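Local coordinates for ubiquinone biosynthesis protein UbiJ (Escherichia coli, PDB 6H6N) that binds hydrophobic ubiquinone biosynthetic intermediates through its SCP2 domain and is essential for the stability of the Ubi complex in aerobic coenzyme Q synthesis, at residues K46-E51 and A78-I83. Numbering follows the deposited sequence.
Sequences KVLRVE and ADCTVI. With CA (calcium ion), chain D.
Strands 47-52 and 80-84 form the parallel pair of the mixed SCP2-domain sheet, in register Arg49 with Thr81 and Val50 with Val82. Arg49 N donates to Cys80 O at 2.9 Å, and Arg49 O accepts from Val82 N. Glu51 N then reaches Val82 O at 2.8 Å in a nearly straight bond (177°). Just before strand 80-84, Asp79 pairs with Val47 through both side chain and backbone. Asp79 OD2 accepts Val47 N at 2.9 Å through its anti lone pair, and Asp79 N donates to Val47 O. Asp79 OD1 (2.4 Å) and OD2 both bind a calcium ion, which also holds two waters.

On the face of the sheet packed by helix 113-128, Leu48 CD1 meets Cys80 SG at 3.7 Å and also touches Val82 CG1. Val50 and Val82 lie side by side there, their CG2 methyls in contact. The other face is more polar. Arg49 CB lies 3.6 Å from Thr81 OG1. With CG anti to the backbone N (chi1 -176°) and the chain extended, Arg49 NE reaches Glu51 OE2 at 2.8 Å in a salt bridge within the strand. NE comes from the syn side of OE2, 33° out of the carboxylate plane. Ser58 OG bonds both Arg49 NH1 and Glu51 OE1.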
loop_
_atom_site.group_PDB
_atom_site.type_symbol
_atom_site.label_atom_id
_atom_site.label_comp_id
_atom_site.label_asym_id
_atom_site.label_seq_id
_atom_site.Cartn_x
_atom_site.Cartn_y
_atom_site.Cartn_z
ATOM N N LYS A 46 15.204 -16.140 5.218
ATOM C CA LYS A 46 13.832 -16.602 4.949
ATOM C C LYS A 46 13.185 -15.876 3.792
ATOM O O LYS A 46 13.464 -14.698 3.549
ATOM C CB LYS A 46 12.913 -16.558 6.200
ATOM C CG LYS A 46 13.440 -17.343 7.432
ATOM C CD LYS A 46 13.518 -18.852 7.183
ATOM C CE LYS A 46 13.922 -19.601 8.437
ATOM N NZ LYS A 46 14.020 -21.059 8.169
ATOM N N VAL A 47 12.298 -16.598 3.085
ATOM C CA VAL A 47 11.529 -16.120 1.939
ATOM C C VAL A 47 10.063 -16.283 2.292
ATOM O O VAL A 47 9.603 -17.407 2.529
ATOM C CB VAL A 47 11.884 -16.872 0.634
ATOM C CG1 VAL A 47 11.038 -16.345 -0.539
ATOM C CG2 VAL A 47 13.387 -16.776 0.318
ATOM N N LEU A 48 9.350 -15.142 2.404
ATOM C CA LEU A 48 7.942 -15.117 2.760
ATOM C C LEU A 48 7.165 -14.598 1.566
ATOM O O LEU A 48 7.408 -13.469 1.118
ATOM C CB LEU A 48 7.730 -14.228 4.005
ATOM C CG LEU A 48 6.277 -13.934 4.461
ATOM C CD1 LEU A 48 5.555 -15.199 4.954
ATOM C CD2 LEU A 48 6.253 -12.879 5.580
ATOM N N ARG A 49 6.244 -15.432 1.060
ATOM C CA ARG A 49 5.364 -15.116 -0.067
ATOM C C ARG A 49 4.033 -14.643 0.530
ATOM O O ARG A 49 3.469 -15.309 1.404
ATOM C CB ARG A 49 5.178 -16.351 -0.983
ATOM C CG ARG A 49 4.363 -16.067 -2.231
ATOM C CD ARG A 49 4.428 -17.189 -3.262
ATOM N NE ARG A 49 4.185 -16.591 -4.574
ATOM C CZ ARG A 49 5.007 -16.637 -5.619
ATOM N NH1 ARG A 49 4.688 -16.016 -6.745
ATOM N NH2 ARG A 49 6.133 -17.340 -5.560
ATOM N N VAL A 50 3.590 -13.455 0.112
ATOM C CA VAL A 50 2.354 -12.841 0.582
ATOM C C VAL A 50 1.420 -12.704 -0.628
ATOM O O VAL A 50 1.720 -11.940 -1.559
ATOM C CB VAL A 50 2.602 -11.464 1.282
ATOM C CG1 VAL A 50 1.297 -10.865 1.808
ATOM C CG2 VAL A 50 3.639 -11.563 2.409
ATOM N N GLU A 51 0.298 -13.454 -0.609
ATOM C CA GLU A 51 -0.732 -13.414 -1.668
ATOM C C GLU A 51 -1.882 -12.625 -1.101
ATOM O O GLU A 51 -2.518 -13.073 -0.141
ATOM C CB GLU A 51 -1.213 -14.836 -2.061
ATOM C CG GLU A 51 -0.122 -15.797 -2.519
ATOM C CD GLU A 51 0.480 -15.574 -3.899
ATOM O OE1 GLU A 51 -0.001 -14.693 -4.649
ATOM O OE2 GLU A 51 1.421 -16.321 -4.245
ATOM N N ALA A 78 9.377 -20.746 -1.482
ATOM C CA ALA A 78 9.127 -19.851 -0.357
ATOM C C ALA A 78 9.107 -20.704 0.891
ATOM O O ALA A 78 8.620 -21.838 0.865
ATOM C CB ALA A 78 7.809 -19.103 -0.515
ATOM N N ASP A 79 9.658 -20.175 1.983
ATOM C CA ASP A 79 9.707 -20.895 3.258
ATOM C C ASP A 79 8.371 -20.825 3.993
ATOM O O ASP A 79 8.052 -21.701 4.788
ATOM C CB ASP A 79 10.826 -20.342 4.114
ATOM C CG ASP A 79 12.183 -20.506 3.457
ATOM O OD1 ASP A 79 12.583 -21.666 3.194
ATOM O OD2 ASP A 79 12.849 -19.475 3.208
ATOM N N CYS A 80 7.567 -19.806 3.660
ATOM C CA CYS A 80 6.251 -19.573 4.197
ATOM C C CYS A 80 5.457 -18.806 3.162
ATOM O O CYS A 80 6.010 -17.935 2.481
ATOM C CB CYS A 80 6.346 -18.804 5.517
ATOM S SG CYS A 80 4.752 -18.533 6.346
ATOM N N THR A 81 4.177 -19.161 3.017
ATOM C CA THR A 81 3.230 -18.491 2.121
ATOM C C THR A 81 1.986 -18.150 2.938
ATOM O O THR A 81 1.437 -19.028 3.632
ATOM C CB THR A 81 2.913 -19.292 0.844
ATOM O OG1 THR A 81 4.125 -19.565 0.149
ATOM C CG2 THR A 81 1.957 -18.538 -0.103
ATOM N N VAL A 82 1.597 -16.861 2.911
ATOM C CA VAL A 82 0.445 -16.333 3.609
ATOM C C VAL A 82 -0.568 -15.796 2.597
ATOM O O VAL A 82 -0.181 -15.143 1.607
ATOM C CB VAL A 82 0.790 -15.325 4.752
ATOM C CG1 VAL A 82 1.738 -15.945 5.787
ATOM C CG2 VAL A 82 1.366 -14.022 4.216
ATOM N N ILE A 83 -1.854 -16.154 2.804
ATOM C CA ILE A 83 -2.975 -15.739 1.960
ATOM C C ILE A 83 -4.001 -15.075 2.856
ATOM O O ILE A 83 -4.456 -15.661 3.849
ATOM C CB ILE A 83 -3.575 -16.896 1.115
ATOM C CG1 ILE A 83 -2.465 -17.665 0.357
ATOM C CG2 ILE A 83 -4.657 -16.378 0.126
ATOM C CD1 ILE A 83 -2.445 -19.143 0.559
HETATM CA CA CA D . 14.658 -20.932 2.344
HETATM O O HOH W 1 15.861 -19.177 1.685
HETATM O O HOH W 2 13.824 -20.676 0.228
#